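Local coordinates for protein N5-carboxyaminoimidazole ribonucleotide synthetase (PDB 3QFF) that probably catalyses the ATP-dependent carboxylation of aminoimidazole ribonucleotide to its N5-carboxy form in purine biosynthesis, and binds ADP, at residues L313-H325 and A351-I365. Residues are numbered along the deposited sequence; the frame is centred on the assembly and turned at random.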
ATOM      1  N   LEU A 313     -10.718   4.140   9.220  1.00 25.96           N
ATOM      2  CA  LEU A 313     -10.178   5.493   9.323  1.00 26.30           C
ATOM      3  C   LEU A 313     -10.986   6.517   8.529  1.00 26.27           C
ATOM      4  O   LEU A 313     -10.958   7.701   8.846  1.00 26.62           O
ATOM      5  CB  LEU A 313      -8.704   5.521   8.898  1.00 26.12           C
ATOM      6  CG  LEU A 313      -7.729   4.669   9.724  1.00 27.27           C
ATOM      7  CD1 LEU A 313      -6.300   4.854   9.215  1.00 28.76           C
ATOM      8  CD2 LEU A 313      -7.821   4.994  11.215  1.00 27.78           C
ATOM      9  N   LYS A 314     -11.694   6.056   7.503  1.00 26.25           N
ATOM     10  CA  LYS A 314     -12.635   6.890   6.745  1.00 25.86           C
ATOM     11  C   LYS A 314     -13.726   6.011   6.127  1.00 25.41           C
ATOM     12  O   LYS A 314     -13.446   4.877   5.731  1.00 25.91           O
ATOM     13  CB  LYS A 314     -11.893   7.683   5.647  1.00 25.92           C
ATOM     14  CG  LYS A 314     -12.694   8.871   5.039  1.00 27.76           C
ATOM     15  CD  LYS A 314     -11.803  10.092   4.820  1.00 30.69           C
ATOM     16  CE  LYS A 314     -12.448  11.113   3.875  1.00 33.21           C
ATOM     17  NZ  LYS A 314     -11.481  12.214   3.545  1.00 35.47           N
ATOM     18  N   PRO A 315     -14.973   6.528   6.033  1.00 24.87           N
ATOM     19  CA  PRO A 315     -16.014   5.777   5.326  1.00 24.70           C
ATOM     20  C   PRO A 315     -15.681   5.602   3.830  1.00 24.19           C
ATOM     21  O   PRO A 315     -15.031   6.466   3.228  1.00 24.79           O
ATOM     22  CB  PRO A 315     -17.276   6.632   5.540  1.00 24.66           C
ATOM     23  CG  PRO A 315     -17.005   7.397   6.804  1.00 24.63           C
ATOM     24  CD  PRO A 315     -15.525   7.698   6.745  1.00 25.34           C
ATOM     25  N   VAL A 316     -16.113   4.488   3.246  1.00 23.19           N
ATOM     26  CA  VAL A 316     -15.669   4.097   1.917  1.00 22.27           C
ATOM     27  C   VAL A 316     -16.758   3.359   1.146  1.00 22.37           C
ATOM     28  O   VAL A 316     -17.564   2.608   1.722  1.00 23.11           O
ATOM     29  CB  VAL A 316     -14.343   3.239   1.996  1.00 22.51           C
ATOM     30  CG1 VAL A 316     -14.519   2.035   2.942  1.00 21.82           C
ATOM     31  CG2 VAL A 316     -13.857   2.773   0.588  1.00 21.43           C
ATOM     32  N   VAL A 317     -16.797   3.592  -0.158  1.00 22.20           N
ATOM     33  CA  VAL A 317     -17.552   2.733  -1.069  1.00 21.46           C
ATOM     34  C   VAL A 317     -16.564   2.157  -2.050  1.00 22.30           C
ATOM     35  O   VAL A 317     -15.930   2.899  -2.820  1.00 21.90           O
ATOM     36  CB  VAL A 317     -18.676   3.508  -1.836  1.00 21.66           C
ATOM     37  CG1 VAL A 317     -19.329   2.634  -2.900  1.00 18.94           C
ATOM     38  CG2 VAL A 317     -19.723   4.002  -0.846  1.00 20.86           C
ATOM     39  N   MET A 318     -16.421   0.834  -2.021  1.00 21.79           N
ATOM     40  CA  MET A 318     -15.650   0.155  -3.036  1.00 21.96           C
ATOM     41  C   MET A 318     -16.572  -0.131  -4.209  1.00 22.30           C
ATOM     42  O   MET A 318     -17.703  -0.600  -4.004  1.00 22.46           O
ATOM     43  CB  MET A 318     -15.071  -1.162  -2.519  1.00 21.97           C
ATOM     44  CG  MET A 318     -14.158  -1.806  -3.565  1.00 23.08           C
ATOM     45  SD  MET A 318     -14.321  -3.571  -3.757  1.00 30.00           S
ATOM     46  CE  MET A 318     -15.988  -3.748  -4.420  1.00 27.90           C
ATOM     47  N   VAL A 319     -16.118   0.188  -5.422  1.00 22.09           N
ATOM     48  CA  VAL A 319     -16.858  -0.196  -6.625  1.00 22.49           C
ATOM     49  C   VAL A 319     -16.009  -1.090  -7.507  1.00 22.47           C
ATOM     50  O   VAL A 319     -14.861  -0.765  -7.809  1.00 22.55           O
ATOM     51  CB  VAL A 319     -17.331   1.022  -7.461  1.00 22.52           C
ATOM     52  CG1 VAL A 319     -18.468   0.586  -8.405  1.00 22.94           C
ATOM     53  CG2 VAL A 319     -17.821   2.121  -6.570  1.00 23.66           C
ATOM     54  N   ASN A 320     -16.563  -2.224  -7.923  1.00 22.85           N
ATOM     55  CA  ASN A 320     -15.852  -3.112  -8.834  1.00 23.75           C
ATOM     56  C   ASN A 320     -15.751  -2.569 -10.256  1.00 23.77           C
ATOM     57  O   ASN A 320     -16.710  -1.978 -10.756  1.00 22.91           O
ATOM     58  CB  ASN A 320     -16.526  -4.499  -8.890  1.00 23.84           C
ATOM     59  CG  ASN A 320     -15.840  -5.528  -8.010  1.00 24.98           C
ATOM     60  OD1 ASN A 320     -14.769  -5.288  -7.443  1.00 24.37           O
ATOM     61  ND2 ASN A 320     -16.452  -6.700  -7.908  1.00 26.96           N
ATOM     62  N   ILE A 321     -14.592  -2.802 -10.883  1.00 24.28           N
ATOM     63  CA  ILE A 321     -14.345  -2.479 -12.291  1.00 25.24           C
ATOM     64  C   ILE A 321     -14.251  -3.767 -13.110  1.00 25.66           C
ATOM     65  O   ILE A 321     -13.250  -4.482 -13.085  1.00 25.82           O
ATOM     66  CB  ILE A 321     -13.085  -1.585 -12.487  1.00 25.23           C
ATOM     67  CG1 ILE A 321     -13.210  -0.311 -11.643  1.00 24.56           C
ATOM     68  CG2 ILE A 321     -12.844  -1.246 -13.991  1.00 25.68           C
ATOM     69  CD1 ILE A 321     -11.882   0.366 -11.352  1.00 26.15           C
ATOM     70  N   LEU A 322     -15.328  -4.054 -13.834  1.00 26.54           N
ATOM     71  CA  LEU A 322     -15.375  -5.221 -14.722  1.00 27.69           C
ATOM     72  C   LEU A 322     -14.847  -4.835 -16.100  1.00 28.47           C
ATOM     73  O   LEU A 322     -14.608  -3.659 -16.362  1.00 29.08           O
ATOM     74  CB  LEU A 322     -16.806  -5.776 -14.807  1.00 27.51           C
ATOM     75  CG  LEU A 322     -17.558  -6.009 -13.475  1.00 27.77           C
ATOM     76  CD1 LEU A 322     -18.947  -6.640 -13.740  1.00 27.45           C
ATOM     77  CD2 LEU A 322     -16.745  -6.896 -12.544  1.00 27.54           C
ATOM     78  N   GLY A 323     -14.633  -5.828 -16.962  1.00 29.23           N
ATOM     79  CA  GLY A 323     -14.251  -5.588 -18.355  1.00 30.75           C
ATOM     80  C   GLY A 323     -15.131  -4.548 -19.036  1.00 31.35           C
ATOM     81  O   GLY A 323     -14.622  -3.663 -19.718  1.00 30.91           O
ATOM     82  N   GLU A 324     -16.445  -4.638 -18.823  1.00 32.27           N
ATOM     83  CA  GLU A 324     -17.409  -3.670 -19.383  1.00 33.05           C
ATOM     84  C   GLU A 324     -17.261  -2.232 -18.836  1.00 33.07           C
ATOM     85  O   GLU A 324     -17.899  -1.305 -19.351  1.00 33.14           O
ATOM     86  CB  GLU A 324     -18.847  -4.145 -19.147  1.00 33.38           C
ATOM     87  CG  GLU A 324     -19.286  -4.051 -17.676  1.00 35.90           C
ATOM     88  CD  GLU A 324     -20.788  -4.191 -17.464  1.00 38.59           C
ATOM     89  OE1 GLU A 324     -21.557  -3.382 -18.021  1.00 39.30           O
ATOM     90  OE2 GLU A 324     -21.198  -5.093 -16.703  1.00 37.65           O
ATOM     91  N   HIS A 325     -16.455  -2.043 -17.788  1.00 32.38           N
ATOM     92  CA  HIS A 325     -16.290  -0.710 -17.180  1.00 31.52           C
ATOM     93  C   HIS A 325     -14.930  -0.056 -17.428  1.00 31.78           C
ATOM     94  O   HIS A 325     -14.784   1.139 -17.208  1.00 31.26           O
ATOM     95  CB  HIS A 325     -16.517  -0.742 -15.663  1.00 30.83           C
ATOM     96  CG  HIS A 325     -17.826  -1.339 -15.246  1.00 31.00           C
ATOM     97  ND1 HIS A 325     -17.909  -2.496 -14.499  1.00 29.31           N
ATOM     98  CD2 HIS A 325     -19.102  -0.933 -15.454  1.00 29.84           C
ATOM     99  CE1 HIS A 325     -19.178  -2.780 -14.271  1.00 28.92           C
ATOM    100  NE2 HIS A 325     -19.922  -1.846 -14.838  1.00 29.66           N
ATOM    101  N   ALA A 351     -16.032  -9.150 -20.543  1.00 40.52           N
ATOM    102  CA  ALA A 351     -17.108  -8.319 -19.992  1.00 39.37           C
ATOM    103  C   ALA A 351     -17.325  -8.423 -18.480  1.00 38.47           C
ATOM    104  O   ALA A 351     -17.582  -7.406 -17.811  1.00 38.25           O
ATOM    105  CB  ALA A 351     -18.408  -8.591 -20.721  1.00 39.32           C
ATOM    106  N   GLN A 352     -17.236  -9.640 -17.952  1.00 37.21           N
ATOM    107  CA  GLN A 352     -17.510  -9.876 -16.535  1.00 36.91           C
ATOM    108  C   GLN A 352     -16.249 -10.172 -15.723  1.00 35.64           C
ATOM    109  O   GLN A 352     -16.322 -10.494 -14.534  1.00 35.72           O
ATOM    110  CB  GLN A 352     -18.558 -10.981 -16.366  1.00 37.25           C
ATOM    111  CG  GLN A 352     -19.970 -10.533 -16.750  1.00 39.65           C
ATOM    112  CD  GLN A 352     -21.045 -11.525 -16.323  1.00 43.58           C
ATOM    113  OE1 GLN A 352     -20.933 -12.728 -16.561  1.00 44.26           O
ATOM    114  NE2 GLN A 352     -22.107 -11.013 -15.706  1.00 45.34           N
ATOM    115  N   ARG A 353     -15.095 -10.042 -16.368  1.00 34.11           N
ATOM    116  CA  ARG A 353     -13.817 -10.246 -15.704  1.00 32.93           C
ATOM    117  C   ARG A 353     -13.558  -9.027 -14.818  1.00 31.39           C
ATOM    118  O   ARG A 353     -13.828  -7.891 -15.215  1.00 30.51           O
ATOM    119  CB  ARG A 353     -12.714 -10.424 -16.747  1.00 33.12           C
ATOM    120  CG  ARG A 353     -11.316 -10.645 -16.200  1.00 35.37           C
ATOM    121  CD  ARG A 353     -10.381 -11.095 -17.319  1.00 39.48           C
ATOM    122  NE  ARG A 353     -10.504 -12.529 -17.561  1.00 43.21           N
ATOM    123  CZ  ARG A 353     -10.024 -13.168 -18.627  1.00 46.03           C
ATOM    124  NH1 ARG A 353      -9.381 -12.505 -19.585  1.00 46.78           N
ATOM    125  NH2 ARG A 353     -10.189 -14.480 -18.734  1.00 46.51           N
ATOM    126  N   LYS A 354     -13.066  -9.283 -13.613  1.00 29.68           N
ATOM    127  CA  LYS A 354     -12.733  -8.233 -12.665  1.00 28.47           C
ATOM    128  C   LYS A 354     -11.383  -7.655 -13.049  1.00 27.35           C
ATOM    129  O   LYS A 354     -10.376  -8.356 -13.008  1.00 27.49           O
ATOM    130  CB  LYS A 354     -12.728  -8.797 -11.232  1.00 28.62           C
ATOM    131  CG  LYS A 354     -14.138  -9.096 -10.700  1.00 28.56           C
ATOM    132  CD  LYS A 354     -14.104  -9.921  -9.416  1.00 29.69           C
ATOM    133  CE  LYS A 354     -15.536 -10.371  -9.020  1.00 30.55           C
ATOM    134  NZ  LYS A 354     -15.501 -11.168  -7.761  1.00 29.08           N
ATOM    135  N   MET A 355     -11.372  -6.383 -13.452  1.00 27.08           N
ATOM    136  CA  MET A 355     -10.154  -5.724 -13.971  1.00 26.59           C
ATOM    137  C   MET A 355      -9.497  -4.840 -12.911  1.00 25.89           C
ATOM    138  O   MET A 355      -8.307  -4.563 -12.991  1.00 25.35           O
ATOM    139  CB  MET A 355     -10.474  -4.866 -15.214  1.00 26.97           C
ATOM    140  CG  MET A 355     -11.229  -5.636 -16.332  1.00 27.81           C
ATOM    141  SD  MET A 355     -10.326  -7.050 -16.981  1.00 32.58           S
ATOM    142  CE  MET A 355      -8.956  -6.228 -17.812  1.00 29.72           C
ATOM    143  N   GLY A 356     -10.299  -4.381 -11.952  1.00 24.75           N
ATOM    144  CA  GLY A 356      -9.823  -3.563 -10.848  1.00 23.70           C
ATOM    145  C   GLY A 356     -10.941  -3.239  -9.886  1.00 23.08           C
ATOM    146  O   GLY A 356     -12.023  -3.868  -9.917  1.00 22.99           O
ATOM    147  N   HIS A 357     -10.680  -2.258  -9.027  1.00 22.57           N
ATOM    148  CA  HIS A 357     -11.703  -1.656  -8.174  1.00 21.88           C
ATOM    149  C   HIS A 357     -11.313  -0.213  -7.849  1.00 22.41           C
ATOM    150  O   HIS A 357     -10.138   0.167  -7.951  1.00 22.43           O
ATOM    151  CB  HIS A 357     -11.916  -2.475  -6.884  1.00 21.63           C
ATOM    152  CG  HIS A 357     -10.725  -2.498  -5.973  1.00 20.27           C
ATOM    153  ND1 HIS A 357      -9.729  -3.447  -6.077  1.00 18.93           N
ATOM    154  CD2 HIS A 357     -10.390  -1.712  -4.923  1.00 18.22           C
ATOM    155  CE1 HIS A 357      -8.823  -3.231  -5.140  1.00 17.65           C
ATOM    156  NE2 HIS A 357      -9.198  -2.184  -4.428  1.00 17.48           N
ATOM    157  N   VAL A 358     -12.295   0.590  -7.468  1.00 21.75           N
ATOM    158  CA  VAL A 358     -12.007   1.923  -6.980  1.00 22.72           C
ATOM    159  C   VAL A 358     -12.621   2.084  -5.592  1.00 22.49           C
ATOM    160  O   VAL A 358     -13.787   1.729  -5.374  1.00 22.68           O
ATOM    161  CB  VAL A 358     -12.464   3.034  -7.989  1.00 23.12           C
ATOM    162  CG1 VAL A 358     -13.956   2.940  -8.278  1.00 23.64           C
ATOM    163  CG2 VAL A 358     -12.094   4.433  -7.488  1.00 24.20           C
ATOM    164  N   ASN A 359     -11.814   2.586  -4.653  1.00 21.71           N
ATOM    165  CA  ASN A 359     -12.272   2.921  -3.320  1.00 21.54           C
ATOM    166  C   ASN A 359     -12.558   4.410  -3.214  1.00 22.87           C
ATOM    167  O   ASN A 359     -11.639   5.244  -3.311  1.00 22.39           O
ATOM    168  CB  ASN A 359     -11.222   2.503  -2.284  1.00 21.38           C
ATOM    169  CG  ASN A 359     -11.189   1.001  -2.075  1.00 20.61           C
ATOM    170  OD1 ASN A 359     -12.215   0.324  -2.228  1.00 22.40           O
ATOM    171  ND2 ASN A 359     -10.025   0.471  -1.742  1.00 20.65           N
ATOM    172  N   ILE A 360     -13.831   4.735  -3.023  1.00 23.28           N
ATOM    173  CA  ILE A 360     -14.261   6.115  -2.925  1.00 24.36           C
ATOM    174  C   ILE A 360     -14.401   6.474  -1.456  1.00 25.41           C
ATOM    175  O   ILE A 360     -15.331   6.012  -0.781  1.00 25.39           O
ATOM    176  CB  ILE A 360     -15.617   6.346  -3.644  1.00 23.99           C
ATOM    177  CG1 ILE A 360     -15.574   5.826  -5.080  1.00 23.65           C
ATOM    178  CG2 ILE A 360     -16.004   7.840  -3.609  1.00 25.08           C
ATOM    179  CD1 ILE A 360     -16.964   5.763  -5.749  1.00 24.45           C
ATOM    180  N   LEU A 361     -13.480   7.304  -0.977  1.00 26.52           N
ATOM    181  CA  LEU A 361     -13.427   7.715   0.418  1.00 28.28           C
ATOM    182  C   LEU A 361     -14.151   9.041   0.619  1.00 28.96           C
ATOM    183  O   LEU A 361     -13.980   9.974  -0.169  1.00 29.66           O
ATOM    184  CB  LEU A 361     -11.965   7.840   0.869  1.00 28.22           C
ATOM    185  CG  LEU A 361     -11.299   6.725   1.691  1.00 30.57           C
ATOM    186  CD1 LEU A 361     -11.401   5.354   1.048  1.00 30.51           C
ATOM    187  CD2 LEU A 361      -9.844   7.088   1.921  1.00 29.59           C
ATOM    188  N   ASN A 362     -14.973   9.118   1.663  1.00 29.88           N
ATOM    189  CA  ASN A 362     -15.718  10.336   1.988  1.00 30.40           C
ATOM    190  C   ASN A 362     -16.204  10.281   3.422  1.00 31.24           C
ATOM    191  O   ASN A 362     -16.522   9.196   3.930  1.00 30.86           O
ATOM    192  CB  ASN A 362     -16.906  10.537   1.026  1.00 30.19           C
ATOM    193  CG  ASN A 362     -17.377  11.990   0.973  1.00 30.09           C
ATOM    194  OD1 ASN A 362     -18.111  12.454   1.841  1.00 29.38           O
ATOM    195  ND2 ASN A 362     -16.934  12.712  -0.043  1.00 29.44           N
ATOM    196  N   ASP A 363     -16.264  11.441   4.079  1.00 32.25           N
ATOM    197  CA  ASP A 363     -16.825  11.527   5.433  1.00 33.74           C
ATOM    198  C   ASP A 363     -18.287  11.100   5.457  1.00 33.70           C
ATOM    199  O   ASP A 363     -18.771  10.592   6.463  1.00 33.67           O
ATOM    200  CB  ASP A 363     -16.710  12.946   5.999  1.00 34.13           C
ATOM    201  CG  ASP A 363     -15.287  13.325   6.378  1.00 37.58           C
ATOM    202  OD1 ASP A 363     -14.946  14.516   6.219  1.00 40.37           O
ATOM    203  OD2 ASP A 363     -14.509  12.451   6.835  1.00 42.25           O
ATOM    204  N   ASN A 364     -18.991  11.314   4.352  1.00 34.26           N
ATOM    205  CA  ASN A 364     -20.397  10.918   4.258  1.00 35.04           C
ATOM    206  C   ASN A 364     -20.587   9.827   3.203  1.00 34.41           C
ATOM    207  O   ASN A 364     -20.271  10.012   2.022  1.00 33.70           O
ATOM    208  CB  ASN A 364     -21.296  12.156   4.022  1.00 35.36           C
ATOM    209  CG  ASN A 364     -22.784  11.813   3.875  1.00 38.40           C
ATOM    210  OD1 ASN A 364     -23.154  10.759   3.348  1.00 42.13           O
ATOM    211  ND2 ASN A 364     -23.647  12.725   4.323  1.00 41.03           N
ATOM    212  N   ILE A 365     -21.103   8.676   3.637  1.00 34.18           N
ATOM    213  CA  ILE A 365     -21.275   7.531   2.736  1.00 33.80           C
ATOM    214  C   ILE A 365     -22.180   7.814   1.529  1.00 33.71           C
ATOM    215  O   ILE A 365     -21.910   7.342   0.414  1.00 32.76           O
ATOM    216  CB  ILE A 365     -21.739   6.265   3.503  1.00 34.46           C
ATOM    217  CG1 ILE A 365     -20.533   5.547   4.111  1.00 35.01           C
ATOM    218  CG2 ILE A 365     -22.498   5.300   2.586  1.00 35.23           C
ATOM    219  CD1 ILE A 365     -19.584   4.929   3.079  1.00 35.66           C
TER
HETATM  220  O   HOH W   1     -11.272  13.086   6.103  1.00 52.88           O
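Two antiparallel strands of the PurK C-terminal region, 316-322 and 354-361, pair inside a large antiparallel sheet, where 316-322 also borders strand 223-229 and 354-361 borders strand 339-343. V317 with I360 and V319 with V358 are hydrogen-bonded pairs, each joined by two N-H...O=C bonds; V319 N to V358 O measures 2.8 Å. A classic beta bulge interrupts the ladder at I321: its O accepts from both M355 N (2.7 Å), nearly in line with the carbonyl, and G356 N (3.2 Å), on a lone pair, so one buried carbonyl is gripped by two successive amides. Past the bulge, G323 N donates a hydrogen bond to R353 O, and M355 CG lies against the G323 backbone.

On the face carrying V317, V319, I321, V358 and I360, the side chains are apolar: V319 CG2 meets I360 CD1 at 3.8 Å, while I321 CD1 sits against the backbone between H357 and V358, 3.6 Å from H357 C. I365 brings CG1 against P315 CB and CD1 to 3.4 Å from V316 O, so the first residue of helix 365-374 packs on the start of strand 316-322.

The other face is more polar. The anti chi1 of M318 (-175°) sets its CG 4.0 Å from H357 CD2, oblique to the ring; the bends beyond it direct SD and CE, and the two side chains cross at about a right angle. H357 ND1 is hydrogen-bonded to Y344 OH, and its ring stacks with H342 and H284. N359 ND2 lies in plane at the edge of that ring and hydrogen-bonds D288 OD2 and H284 O. N359 OD1 is buried without a polar partner, with M318 CB and CG both 3.2 Å from it.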